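PDB 4DLL: 2-hydroxy-3-oxopropionate reductase from Polaromonas sp. JS666, which probably catalyses the reversible NAD(P)H-dependent reduction of 2-hydroxy-3-oxopropionate (tartronate semialdehyde) to glycerate, as a member of the beta-hydroxyacid dehydrogenase family. Local coordinates for residues A225-V230 against R250-D255; I208-V213 against S241-L246; D268-L273 against L288-Y293; A124-R129 against S194-K199; Q245-R250 against D305-F310. All blocks are in the same frame, centred on the assembly; numbering follows the deposited sequence.

Contact 1. Residues A225-V230 against R250-D255; sequences ADMAKV and RMVERD
Apolar packing of M227, a selenomethionine, against V252 joins the first turn of helix 227-234 to the last turn of helix 247-252, near the edge of the all-helical domain. The M227 chain runs straight to its selenium and then bends (chi3 33°), which lays CE beside the V252 backbone. CE sits 3.2 Å from V252 CG2, tighter than usual for two carbons, and also touches M251 C. Beside this pair, A228 CB meets V252 CG1 at 4.0 Å, a looser contact on the solvent side, where A228 is exposed. R254, just past the helix end, folds back at chi2 and brings NH1 to 3.9 Å from M227 SE. D226 is the N-cap of helix 227-234, its OD2 accepting from K229 N at 3.3 Å from above the carboxylate plane. L217 and T221 of helix 194-222 and F310 of helix 309-315 also touch M227. M227, A228 and V252 thus meet by dispersion and shape alone; the weak R254 NH1 to M251 O bond stays within its own segment.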
# COMPACT_ATOMS: atom_id res chain seq x y z
N ALA A 225 -14.39 -10.66 13.09
CA ALA A 225 -13.67 -9.43 13.41
C ALA A 225 -14.37 -8.13 13.06
O ALA A 225 -14.12 -7.13 13.74
CB ALA A 225 -12.29 -9.46 12.82
N ASP A 226 -15.23 -8.11 12.03
CA ASP A 226 -15.86 -6.85 11.55
C ASP A 226 -14.88 -5.89 10.86
O ASP A 226 -13.95 -5.29 11.46
CB ASP A 226 -16.77 -6.14 12.62
CG ASP A 226 -16.59 -4.59 12.67
OD1 ASP A 226 -17.31 -3.82 11.99
OD2 ASP A 226 -15.74 -4.12 13.48
N MSE A 227 -15.12 -5.76 9.58
CA MSE A 227 -14.25 -5.05 8.70
C MSE A 227 -13.93 -3.63 9.08
O MSE A 227 -12.78 -3.19 8.90
CB MSE A 227 -14.88 -5.06 7.35
CG MSE A 227 -14.71 -6.39 6.70
SE MSE A 227 -14.91 -6.13 4.81
CE MSE A 227 -14.18 -4.37 4.68
N ALA A 228 -14.92 -2.90 9.59
CA ALA A 228 -14.68 -1.48 9.81
C ALA A 228 -13.64 -1.29 10.90
O ALA A 228 -12.80 -0.39 10.78
CB ALA A 228 -15.95 -0.72 10.13
N LYS A 229 -13.67 -2.12 11.95
CA LYS A 229 -12.83 -1.86 13.15
C LYS A 229 -11.40 -2.20 12.84
O LYS A 229 -10.49 -1.48 13.20
CB LYS A 229 -13.30 -2.64 14.39
CG LYS A 229 -14.50 -2.06 15.16
CD LYS A 229 -14.30 -0.62 15.62
CE LYS A 229 -13.66 -0.53 16.98
NZ LYS A 229 -13.48 0.90 17.37
N VAL A 230 -11.22 -3.34 12.18
CA VAL A 230 -9.97 -3.75 11.63
C VAL A 230 -9.33 -2.67 10.77
O VAL A 230 -8.13 -2.41 10.90
CB VAL A 230 -10.16 -5.04 10.80
CG1 VAL A 230 -8.95 -5.27 9.94
CG2 VAL A 230 -10.38 -6.23 11.74
N ARG A 250 -14.54 1.55 0.49
CA ARG A 250 -15.54 1.03 -0.46
C ARG A 250 -15.77 -0.46 -0.25
O ARG A 250 -16.80 -1.03 -0.68
CB ARG A 250 -15.13 1.25 -1.93
CG ARG A 250 -15.06 2.71 -2.44
CD ARG A 250 -14.28 2.79 -3.76
NE ARG A 250 -14.08 4.17 -4.18
CZ ARG A 250 -13.30 4.58 -5.18
NH1 ARG A 250 -12.64 3.71 -5.94
NH2 ARG A 250 -13.19 5.89 -5.43
N MSE A 251 -14.78 -1.13 0.32
CA MSE A 251 -14.95 -2.56 0.52
C MSE A 251 -15.84 -2.76 1.74
O MSE A 251 -16.77 -3.61 1.73
CB MSE A 251 -13.61 -3.25 0.71
CG MSE A 251 -12.83 -3.37 -0.59
SE MSE A 251 -11.05 -4.09 -0.21
CE MSE A 251 -10.28 -3.49 -1.97
N VAL A 252 -15.55 -1.96 2.76
CA VAL A 252 -16.29 -1.93 4.01
C VAL A 252 -17.76 -1.62 3.73
O VAL A 252 -18.62 -2.26 4.30
CB VAL A 252 -15.71 -0.87 5.00
CG1 VAL A 252 -16.67 -0.65 6.17
CG2 VAL A 252 -14.33 -1.27 5.54
N GLU A 253 -18.03 -0.65 2.86
CA GLU A 253 -19.40 -0.18 2.57
C GLU A 253 -20.06 -0.91 1.39
O GLU A 253 -20.96 -0.36 0.73
CB GLU A 253 -19.37 1.30 2.22
CG GLU A 253 -18.71 2.21 3.28
CD GLU A 253 -18.69 3.65 2.85
OE1 GLU A 253 -19.09 3.96 1.70
OE2 GLU A 253 -18.28 4.50 3.67
N ARG A 254 -19.61 -2.12 1.09
CA ARG A 254 -19.91 -2.77 -0.20
C ARG A 254 -20.26 -1.83 -1.40
O ARG A 254 -21.14 -2.15 -2.22
CB ARG A 254 -20.99 -3.84 -0.03
CG ARG A 254 -20.70 -4.88 0.99
CD ARG A 254 -19.47 -5.60 0.60
NE ARG A 254 -19.29 -6.86 1.32
CZ ARG A 254 -18.84 -6.97 2.56
NH1 ARG A 254 -18.52 -5.90 3.29
NH2 ARG A 254 -18.70 -8.19 3.08
N ASP A 255 -19.55 -0.71 -1.51
CA ASP A 255 -19.83 0.29 -2.55
C ASP A 255 -18.93 0.07 -3.79
O ASP A 255 -17.83 0.64 -3.88
CB ASP A 255 -19.59 1.68 -1.98
CG ASP A 255 -19.86 2.77 -2.96
OD1 ASP A 255 -20.51 2.49 -4.01
OD2 ASP A 255 -19.42 3.91 -2.69

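Contact 2. Residues I208-V213 against S241-L246; sequences ITIGAV and SRVLQL
S241 turns its side chain toward helix 194-222, where OG lies 4.0 Å from T209 CG2. Its main task is local: as N-cap of helix 242-245 it accepts from L244 N at 2.8 Å, a nearly straight bond (169°) made possible because OG stands between the backbone N and the carbonyl carbon (chi1 78°). An alanine here would leave L244 N without its capping acceptor and is likely to fray the start of this short helix. Next comes R242, whose end leads away from helix 194-222 and donates from NH1 to G236 O of the second subunit. V243 then carries the contact. Its CG1, set opposite the backbone N (chi1 160°), nestles against the helix backbone at 3.6 Å from I210 N, and touches T209 CG2 at the same distance; I210 CG1 follows at 3.9 Å, the two side chains crossing at about a right angle. This is apolar helix-to-helix packing inside the all-helical C-terminal domain of the beta-hydroxyacid dehydrogenase family, whose long helix 194-222 packs against the short helix. T209 presents its methyl to V243, while its OG1 bonds back to I205 O one turn earlier. L244 comes last: CD1 meets V213 CG1 at 4.1 Å, again roughly perpendicular, and L244 also packs on K231 and I234 of helix 227-234.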
# COMPACT_ATOMS: atom_id res chain seq x y z
N ILE A 208 -2.36 -5.06 -7.14
CA ILE A 208 -2.04 -6.03 -6.10
C ILE A 208 -2.52 -5.60 -4.69
O ILE A 208 -3.01 -6.44 -3.93
CB ILE A 208 -0.52 -6.33 -6.13
CG1 ILE A 208 -0.08 -6.93 -7.49
CG2 ILE A 208 -0.14 -7.27 -5.07
CD1 ILE A 208 1.45 -6.71 -7.80
N THR A 209 -2.37 -4.31 -4.33
CA THR A 209 -2.70 -3.84 -3.01
C THR A 209 -4.20 -3.94 -2.75
O THR A 209 -4.63 -4.33 -1.69
CB THR A 209 -2.23 -2.42 -2.78
OG1 THR A 209 -0.82 -2.36 -3.04
CG2 THR A 209 -2.48 -2.06 -1.31
N ILE A 210 -4.97 -3.68 -3.78
CA ILE A 210 -6.38 -3.96 -3.76
C ILE A 210 -6.69 -5.38 -3.28
O ILE A 210 -7.49 -5.55 -2.36
CB ILE A 210 -6.98 -3.66 -5.15
CG1 ILE A 210 -7.21 -2.17 -5.29
CG2 ILE A 210 -8.34 -4.27 -5.34
CD1 ILE A 210 -7.55 -1.75 -6.80
N GLY A 211 -6.07 -6.37 -3.89
CA GLY A 211 -6.27 -7.77 -3.51
C GLY A 211 -5.71 -8.11 -2.13
O GLY A 211 -6.34 -8.82 -1.35
N ALA A 212 -4.54 -7.58 -1.80
CA ALA A 212 -4.03 -7.74 -0.45
C ALA A 212 -5.03 -7.19 0.61
O ALA A 212 -5.18 -7.72 1.71
CB ALA A 212 -2.71 -7.00 -0.34
N VAL A 213 -5.66 -6.08 0.31
CA VAL A 213 -6.53 -5.48 1.27
C VAL A 213 -7.88 -6.27 1.29
O VAL A 213 -8.48 -6.38 2.32
CB VAL A 213 -6.70 -3.98 1.00
CG1 VAL A 213 -7.99 -3.43 1.66
CG2 VAL A 213 -5.42 -3.19 1.41
N SER A 241 -2.11 2.50 3.63
CA SER A 241 -1.86 2.86 2.24
C SER A 241 -2.98 3.74 1.66
O SER A 241 -4.06 3.86 2.26
CB SER A 241 -1.74 1.61 1.41
OG SER A 241 -3.01 1.06 1.13
N ARG A 242 -2.75 4.38 0.50
CA ARG A 242 -3.83 5.12 -0.17
C ARG A 242 -4.92 4.12 -0.65
O ARG A 242 -6.10 4.43 -0.58
CB ARG A 242 -3.29 5.96 -1.37
CG ARG A 242 -4.33 6.97 -1.98
CD ARG A 242 -4.45 8.21 -1.03
NE ARG A 242 -3.09 8.63 -0.68
CZ ARG A 242 -2.34 9.45 -1.45
NH1 ARG A 242 -2.88 9.95 -2.58
NH2 ARG A 242 -1.08 9.76 -1.10
N VAL A 243 -4.52 2.89 -1.01
CA VAL A 243 -5.49 1.86 -1.40
C VAL A 243 -6.39 1.41 -0.23
O VAL A 243 -7.64 1.29 -0.41
CB VAL A 243 -4.83 0.68 -2.10
CG1 VAL A 243 -5.73 -0.62 -2.07
CG2 VAL A 243 -4.46 1.09 -3.52
N LEU A 244 -5.79 1.20 0.97
CA LEU A 244 -6.62 0.86 2.14
C LEU A 244 -7.65 1.96 2.42
O LEU A 244 -8.83 1.66 2.57
CB LEU A 244 -5.77 0.61 3.40
CG LEU A 244 -6.46 0.42 4.76
CD1 LEU A 244 -7.42 -0.79 4.72
CD2 LEU A 244 -5.43 0.23 5.92
N GLN A 245 -7.21 3.21 2.51
CA GLN A 245 -8.13 4.31 2.81
C GLN A 245 -9.17 4.57 1.71
O GLN A 245 -10.30 4.96 2.02
CB GLN A 245 -7.37 5.62 3.09
CG GLN A 245 -6.29 5.49 4.23
CD GLN A 245 -6.90 4.97 5.59
OE1 GLN A 245 -6.40 3.99 6.19
NE2 GLN A 245 -7.97 5.62 6.04
N LEU A 246 -8.80 4.42 0.42
CA LEU A 246 -9.80 4.75 -0.59
C LEU A 246 -10.64 3.52 -0.89
O LEU A 246 -11.76 3.44 -0.44
CB LEU A 246 -9.20 5.35 -1.86
CG LEU A 246 -10.18 5.80 -2.97
CD1 LEU A 246 -10.73 7.27 -2.71
CD2 LEU A 246 -9.51 5.68 -4.37

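Contact 3. Residues D268-L273 against L288-Y293; sequences DMRNAL and LFEQLY
E290 reaches across to helix 262-278 with its aliphatic stem in the packed part of the contact and its carboxylate at the more open side. On the inner side, E290 CB lies 3.6 Å from L273 CD1 and 4.1 Å from M269 CB, at the point where the two backbones come nearest. M269, a selenomethionine, then bends at chi2 and chi3, which carries its selenium away from this interface; its CG remains 4.0 Å from Y293 CD1, oblique to the ring. The buried Y293 continues past it to bond through OH to G207 O of helix 194-222. On the exposed side the polar ends take over. R270 turns at chi2 and aims NE at E290 OE2, 2.8 Å away, in a salt bridge with an N-H angle of 155°. OE2 is met on its anti side, close to the carboxylate plane, and lies near the guanidinium plane, although the two planes are turned 53° apart. An alanine in place of E290 would probably leave the R270 charge without this mate and expose the flank of L273 that the stem now covers. The segment axes approach to 9.4 Å with 146° between their directions, so successive helices 262-278 and 284-301 form an antiparallel helical hairpin of the C-terminal domain.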
# COMPACT_ATOMS: atom_id res chain seq x y z
N ASP A 268 -4.65 -2.83 -17.42
CA ASP A 268 -3.36 -2.40 -16.87
C ASP A 268 -2.51 -3.62 -16.59
O ASP A 268 -1.35 -3.63 -16.94
CB ASP A 268 -3.44 -1.53 -15.58
CG ASP A 268 -4.36 -0.32 -15.70
OD1 ASP A 268 -4.44 0.34 -16.80
OD2 ASP A 268 -5.01 -0.03 -14.65
N MSE A 269 -3.06 -4.64 -15.96
CA MSE A 269 -2.31 -5.90 -15.71
C MSE A 269 -1.76 -6.53 -17.02
O MSE A 269 -0.60 -6.86 -17.08
CB MSE A 269 -3.13 -6.94 -14.91
CG MSE A 269 -3.74 -6.46 -13.58
SE MSE A 269 -2.42 -5.68 -12.23
CE MSE A 269 -2.18 -3.88 -12.97
N ARG A 270 -2.61 -6.65 -18.04
CA ARG A 270 -2.26 -7.22 -19.34
C ARG A 270 -1.16 -6.42 -20.04
O ARG A 270 -0.16 -6.99 -20.47
CB ARG A 270 -3.49 -7.33 -20.25
CG ARG A 270 -4.67 -8.09 -19.67
CD ARG A 270 -4.65 -9.53 -20.12
NE ARG A 270 -5.78 -10.34 -19.70
CZ ARG A 270 -6.99 -10.36 -20.26
NH1 ARG A 270 -7.31 -9.61 -21.31
NH2 ARG A 270 -7.90 -11.17 -19.77
N ASN A 271 -1.33 -5.11 -20.14
CA ASN A 271 -0.23 -4.27 -20.63
C ASN A 271 1.07 -4.38 -19.84
O ASN A 271 2.15 -4.25 -20.40
CB ASN A 271 -0.64 -2.81 -20.71
CG ASN A 271 -1.62 -2.60 -21.78
OD1 ASN A 271 -1.57 -3.29 -22.76
ND2 ASN A 271 -2.54 -1.70 -21.58
N ALA A 272 0.98 -4.65 -18.56
CA ALA A 272 2.21 -4.71 -17.73
C ALA A 272 2.90 -6.03 -18.04
O ALA A 272 4.13 -6.11 -18.07
CB ALA A 272 1.89 -4.66 -16.29
N LEU A 273 2.08 -7.05 -18.30
CA LEU A 273 2.61 -8.36 -18.58
C LEU A 273 3.20 -8.46 -20.00
O LEU A 273 4.23 -9.11 -20.16
CB LEU A 273 1.57 -9.44 -18.28
CG LEU A 273 1.26 -9.73 -16.82
CD1 LEU A 273 0.29 -10.88 -16.77
CD2 LEU A 273 2.52 -10.03 -15.91
N LEU A 288 -0.23 -13.74 -11.17
CA LEU A 288 -1.35 -14.18 -10.33
C LEU A 288 -2.48 -13.19 -10.40
O LEU A 288 -3.65 -13.57 -10.59
CB LEU A 288 -0.92 -14.40 -8.88
CG LEU A 288 -2.02 -14.57 -7.82
CD1 LEU A 288 -2.84 -15.82 -8.12
CD2 LEU A 288 -1.42 -14.65 -6.43
N PHE A 289 -2.16 -11.90 -10.27
CA PHE A 289 -3.24 -10.87 -10.33
C PHE A 289 -3.96 -10.67 -11.67
O PHE A 289 -5.15 -10.41 -11.67
CB PHE A 289 -2.80 -9.53 -9.72
CG PHE A 289 -2.87 -9.55 -8.27
CD1 PHE A 289 -1.83 -10.15 -7.53
CD2 PHE A 289 -4.00 -9.10 -7.62
CE1 PHE A 289 -1.88 -10.23 -6.20
CE2 PHE A 289 -4.05 -9.17 -6.29
CZ PHE A 289 -2.97 -9.72 -5.55
N GLU A 290 -3.27 -10.84 -12.79
CA GLU A 290 -3.97 -10.87 -14.06
C GLU A 290 -5.02 -12.00 -14.04
O GLU A 290 -6.20 -11.77 -14.38
CB GLU A 290 -2.98 -11.01 -15.20
CG GLU A 290 -3.59 -10.95 -16.59
CD GLU A 290 -4.03 -12.34 -17.14
OE1 GLU A 290 -3.48 -13.39 -16.70
OE2 GLU A 290 -4.92 -12.35 -18.03
N GLN A 291 -4.62 -13.20 -13.59
CA GLN A 291 -5.55 -14.37 -13.54
C GLN A 291 -6.75 -14.03 -12.70
O GLN A 291 -7.88 -14.27 -13.09
CB GLN A 291 -4.90 -15.62 -12.93
CG GLN A 291 -3.85 -16.27 -13.78
CD GLN A 291 -3.24 -17.48 -13.10
OE1 GLN A 291 -2.33 -17.36 -12.27
NE2 GLN A 291 -3.74 -18.67 -13.45
N LEU A 292 -6.50 -13.46 -11.53
CA LEU A 292 -7.61 -13.14 -10.62
C LEU A 292 -8.54 -12.10 -11.18
O LEU A 292 -9.76 -12.17 -10.98
CB LEU A 292 -7.10 -12.67 -9.29
CG LEU A 292 -6.49 -13.76 -8.46
CD1 LEU A 292 -5.76 -13.04 -7.31
CD2 LEU A 292 -7.55 -14.78 -7.96
N TYR A 293 -7.97 -11.12 -11.88
CA TYR A 293 -8.80 -10.11 -12.50
C TYR A 293 -9.53 -10.70 -13.70
O TYR A 293 -10.68 -10.36 -13.94
CB TYR A 293 -7.98 -8.87 -12.89
CG TYR A 293 -7.80 -7.90 -11.75
CD1 TYR A 293 -6.59 -7.79 -11.09
CD2 TYR A 293 -8.86 -7.10 -11.33
CE1 TYR A 293 -6.43 -6.89 -10.04
CE2 TYR A 293 -8.71 -6.19 -10.27
CZ TYR A 293 -7.49 -6.10 -9.64
OH TYR A 293 -7.34 -5.23 -8.62

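Contact 4. Residues A124-R129 against S194-K199; sequences ASITPR and SGQLTK
S194 O accepts from both T198 N and T198 OG1, on opposite faces of its plane, in the first turn of helix 194-222, which meets P128 through Q196 and L197. P128, the first residue of helix 128-140, rests its CG on the helix backbone 3.8 Å from L197 N and on L197 CB at 4.0 Å. The Q196 chain folds at chi2 (-69°), laying the amide alongside the backbone of the 124-126 loop, and its CB, CG and CD all come within 3.3 Å of I126 O. Its end is 2.8 Å from A124 O when measured to the atom modelled as OE1, and the orientation of that amide is uncertain. At the far end S125 OG touches the K199 stem, 3.8 Å from CE, while K199 NZ bonds to V150 O. The contact docks the loop between strand 119-122 and helix 128-140 of the Rossmann-type domain onto the start of long helix 194-222, with strand 144-151 beside it through P149, and helix 262-278 covering S125, T127 and P128.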
# COMPACT_ATOMS: atom_id res chain seq x y z
N ALA A 124 -3.28 9.37 -22.08
CA ALA A 124 -3.92 8.03 -22.25
C ALA A 124 -3.04 6.87 -21.65
O ALA A 124 -1.81 6.98 -21.55
CB ALA A 124 -4.17 7.80 -23.69
N SER A 125 -3.65 5.79 -21.18
CA SER A 125 -2.85 4.59 -20.82
C SER A 125 -2.59 3.82 -22.14
O SER A 125 -3.51 3.51 -22.90
CB SER A 125 -3.50 3.72 -19.70
OG SER A 125 -3.12 4.14 -18.37
N ILE A 126 -1.31 3.56 -22.40
CA ILE A 126 -0.82 3.21 -23.75
C ILE A 126 0.50 2.51 -23.47
O ILE A 126 1.15 2.86 -22.48
CB ILE A 126 -0.70 4.52 -24.62
CG1 ILE A 126 -1.86 4.60 -25.59
CG2 ILE A 126 0.59 4.63 -25.43
CD1 ILE A 126 -1.62 5.58 -26.71
N THR A 127 0.90 1.52 -24.27
CA THR A 127 2.08 0.70 -23.89
C THR A 127 3.32 1.51 -24.11
O THR A 127 3.34 2.32 -25.03
CB THR A 127 2.19 -0.62 -24.71
OG1 THR A 127 2.05 -0.32 -26.11
CG2 THR A 127 1.09 -1.62 -24.26
N PRO A 128 4.37 1.30 -23.29
CA PRO A 128 5.56 2.10 -23.60
C PRO A 128 6.05 1.90 -25.07
O PRO A 128 6.48 2.88 -25.71
CB PRO A 128 6.59 1.62 -22.58
CG PRO A 128 5.85 0.96 -21.50
CD PRO A 128 4.59 0.40 -22.15
N ARG A 129 5.86 0.68 -25.64
CA ARG A 129 6.17 0.43 -27.07
C ARG A 129 5.38 1.38 -27.97
O ARG A 129 5.94 2.03 -28.86
CB ARG A 129 5.91 -1.03 -27.47
CG ARG A 129 6.43 -1.37 -28.90
CD ARG A 129 5.77 -2.65 -29.46
NE ARG A 129 4.37 -2.44 -29.86
CZ ARG A 129 3.95 -1.71 -30.90
NH1 ARG A 129 4.80 -1.05 -31.71
NH2 ARG A 129 2.65 -1.62 -31.15
N SER A 194 8.95 5.96 -20.88
CA SER A 194 9.20 5.92 -19.45
C SER A 194 8.02 6.27 -18.51
O SER A 194 7.87 5.68 -17.44
CB SER A 194 10.35 6.86 -19.13
OG SER A 194 11.58 6.20 -19.30
N GLY A 195 7.18 7.22 -18.92
CA GLY A 195 6.03 7.62 -18.16
C GLY A 195 5.09 6.44 -18.20
O GLY A 195 4.60 6.02 -17.16
N GLN A 196 4.82 5.90 -19.39
CA GLN A 196 3.90 4.73 -19.45
C GLN A 196 4.42 3.57 -18.64
O GLN A 196 3.67 2.83 -18.02
CB GLN A 196 3.60 4.27 -20.87
CG GLN A 196 2.98 5.35 -21.69
CD GLN A 196 1.56 5.72 -21.25
OE1 GLN A 196 1.01 6.73 -21.70
NE2 GLN A 196 0.99 4.95 -20.35
N LEU A 197 5.73 3.45 -18.59
CA LEU A 197 6.31 2.36 -17.86
C LEU A 197 6.15 2.59 -16.39
O LEU A 197 5.96 1.63 -15.65
CB LEU A 197 7.77 2.23 -18.24
CG LEU A 197 8.59 1.18 -17.52
CD1 LEU A 197 8.61 -0.06 -18.41
CD2 LEU A 197 9.98 1.76 -17.28
N THR A 198 6.30 3.85 -15.94
CA THR A 198 6.14 4.14 -14.49
C THR A 198 4.67 4.00 -14.19
O THR A 198 4.30 3.47 -13.19
CB THR A 198 6.70 5.54 -14.12
OG1 THR A 198 8.06 5.57 -14.47
CG2 THR A 198 6.61 5.84 -12.63
N LYS A 199 3.84 4.47 -15.11
CA LYS A 199 2.44 4.18 -15.01
C LYS A 199 2.08 2.67 -14.77
O LYS A 199 1.21 2.40 -13.93
CB LYS A 199 1.61 4.81 -16.09
CG LYS A 199 0.06 4.60 -15.94
CD LYS A 199 -0.64 5.21 -14.64
CE LYS A 199 -2.17 5.42 -14.88
NZ LYS A 199 -2.85 5.48 -13.59

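Contact 5. Residues Q245-R250 against D305-F310; sequences QLHGQR and DQSGLF
R250 and D305 meet at about a right angle, guanidinium and carboxylate planes 80° apart. The R250 chain, extended from CG to NE, brings NH1 to 2.7 Å from D305 OD2; OD2 lies near the guanidinium plane, but the hydrogen bond within this salt bridge is bent and weak. S307 OG donates to D305 OD2 at 2.9 Å, using the anti lone pair of OD2. A water bonded to R250 NH1, D305 OD1 and Q306 OE1 ties the three residues together. This cluster pins helix 247-252 to the 3-10 turn 306-308 that leads into helix 309-315 of the all-helical domain. The imidazole of H247 is nearly coplanar with the D305 carboxylate (15°), but ND1 stays 3.8 Å from D305 OD2 and has no polar partner in the model. The ring stands almost perpendicular (85°) to the Q306 amide, whose OE1 approaches CE1 at 3.2 Å. H247 CB packs on S307 CB, at the ring edge, at 3.7 Å. L246 CD2 lies over one face, offset toward the rim.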
# COMPACT_ATOMS: atom_id res chain seq x y z
N GLN A 245 -7.21 3.21 2.51
CA GLN A 245 -8.13 4.31 2.81
C GLN A 245 -9.17 4.57 1.71
O GLN A 245 -10.30 4.96 2.02
CB GLN A 245 -7.37 5.62 3.09
CG GLN A 245 -6.29 5.49 4.23
CD GLN A 245 -6.90 4.97 5.59
OE1 GLN A 245 -6.40 3.99 6.19
NE2 GLN A 245 -7.97 5.62 6.04
N LEU A 246 -8.80 4.42 0.42
CA LEU A 246 -9.80 4.75 -0.59
C LEU A 246 -10.64 3.52 -0.89
O LEU A 246 -11.76 3.44 -0.44
CB LEU A 246 -9.20 5.35 -1.86
CG LEU A 246 -10.18 5.80 -2.97
CD1 LEU A 246 -10.73 7.27 -2.71
CD2 LEU A 246 -9.51 5.68 -4.37
N HIS A 247 -10.08 2.55 -1.61
CA HIS A 247 -10.77 1.30 -1.94
C HIS A 247 -11.22 0.43 -0.78
O HIS A 247 -12.17 -0.35 -0.92
CB HIS A 247 -9.88 0.46 -2.81
CG HIS A 247 -9.29 1.24 -3.94
ND1 HIS A 247 -9.94 1.41 -5.14
CD2 HIS A 247 -8.12 1.92 -4.04
CE1 HIS A 247 -9.19 2.15 -5.94
NE2 HIS A 247 -8.09 2.49 -5.29
N GLY A 248 -10.50 0.48 0.34
CA GLY A 248 -10.86 -0.31 1.48
C GLY A 248 -12.17 0.15 2.12
O GLY A 248 -12.98 -0.68 2.58
N GLN A 249 -12.37 1.48 2.19
CA GLN A 249 -13.61 2.05 2.70
C GLN A 249 -14.77 1.62 1.81
O GLN A 249 -15.83 1.28 2.36
CB GLN A 249 -13.53 3.57 2.85
CG GLN A 249 -14.71 4.20 3.65
CD GLN A 249 -15.14 3.47 5.00
OE1 GLN A 249 -16.28 3.62 5.46
NE2 GLN A 249 -14.24 2.70 5.61
N ARG A 250 -14.54 1.55 0.49
CA ARG A 250 -15.54 1.03 -0.46
C ARG A 250 -15.77 -0.46 -0.25
O ARG A 250 -16.80 -1.03 -0.68
CB ARG A 250 -15.13 1.25 -1.93
CG ARG A 250 -15.06 2.71 -2.44
CD ARG A 250 -14.28 2.79 -3.76
NE ARG A 250 -14.08 4.17 -4.18
CZ ARG A 250 -13.30 4.58 -5.18
NH1 ARG A 250 -12.64 3.71 -5.94
NH2 ARG A 250 -13.19 5.89 -5.43
N ASP A 305 -16.24 -1.09 -9.95
CA ASP A 305 -14.96 -0.44 -9.65
C ASP A 305 -13.86 -1.47 -9.49
O ASP A 305 -14.13 -2.66 -9.22
CB ASP A 305 -15.08 0.36 -8.33
CG ASP A 305 -13.93 1.34 -8.12
OD1 ASP A 305 -13.72 2.16 -9.03
OD2 ASP A 305 -13.22 1.27 -7.06
N GLN A 306 -12.62 -1.01 -9.65
CA GLN A 306 -11.42 -1.83 -9.39
C GLN A 306 -11.39 -2.55 -8.00
O GLN A 306 -10.90 -3.68 -7.90
CB GLN A 306 -10.13 -1.03 -9.70
CG GLN A 306 -10.01 0.26 -8.91
CD GLN A 306 -8.92 1.23 -9.42
OE1 GLN A 306 -8.97 2.44 -9.14
NE2 GLN A 306 -7.94 0.70 -10.16
N SER A 307 -11.99 -1.96 -6.97
CA SER A 307 -12.05 -2.58 -5.65
C SER A 307 -12.98 -3.78 -5.66
O SER A 307 -12.96 -4.60 -4.73
CB SER A 307 -12.45 -1.59 -4.55
OG SER A 307 -13.45 -0.72 -5.00
N GLY A 308 -13.74 -3.90 -6.75
CA GLY A 308 -14.71 -4.96 -6.94
C GLY A 308 -14.05 -6.32 -6.96
O GLY A 308 -14.73 -7.33 -7.08
N LEU A 309 -12.73 -6.36 -6.78
CA LEU A 309 -11.98 -7.62 -6.75
C LEU A 309 -12.25 -8.38 -5.47
O LEU A 309 -12.18 -9.62 -5.44
CB LEU A 309 -10.47 -7.39 -6.96
CG LEU A 309 -9.53 -8.57 -6.80
CD1 LEU A 309 -9.67 -9.49 -8.03
CD2 LEU A 309 -8.08 -8.14 -6.60
N PHE A 310 -12.51 -7.63 -4.41
CA PHE A 310 -13.15 -8.12 -3.21
C PHE A 310 -14.26 -9.13 -3.53
O PHE A 310 -14.31 -10.22 -2.94
CB PHE A 310 -13.78 -6.91 -2.55
CG PHE A 310 -14.38 -7.15 -1.22
CD1 PHE A 310 -15.74 -7.47 -1.11
CD2 PHE A 310 -13.63 -6.96 -0.07
CE1 PHE A 310 -16.34 -7.65 0.14
CE2 PHE A 310 -14.20 -7.15 1.19
CZ PHE A 310 -15.57 -7.50 1.29
O HOH W 1 -11.29 3.44 -8.49

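Overall arrangement
Contacts 1, 2, 3 and 5 lie among the helices of the C-terminal domain, whereas contact 4 ties that domain to the Rossmann-type one. Contact 4 comes first along the chain; contacts 1 and 2 then interleave, and contact 3 is nested within the loop closed by contact 5. Contacts 2 and 5 have centres about 7 Å apart and share Q245 and L246; contacts 1 and 5 are about 10 Å apart and share R250. F310 and M251 link 1 with 5, and Y293 and F289 bring 3 against 2. Helix 194-222 serves both 4 and 2, whose centres are about 22 Å apart, so it spans from the domain junction into the helical bundle. Contacts 1 to 4 also touch the second subunit.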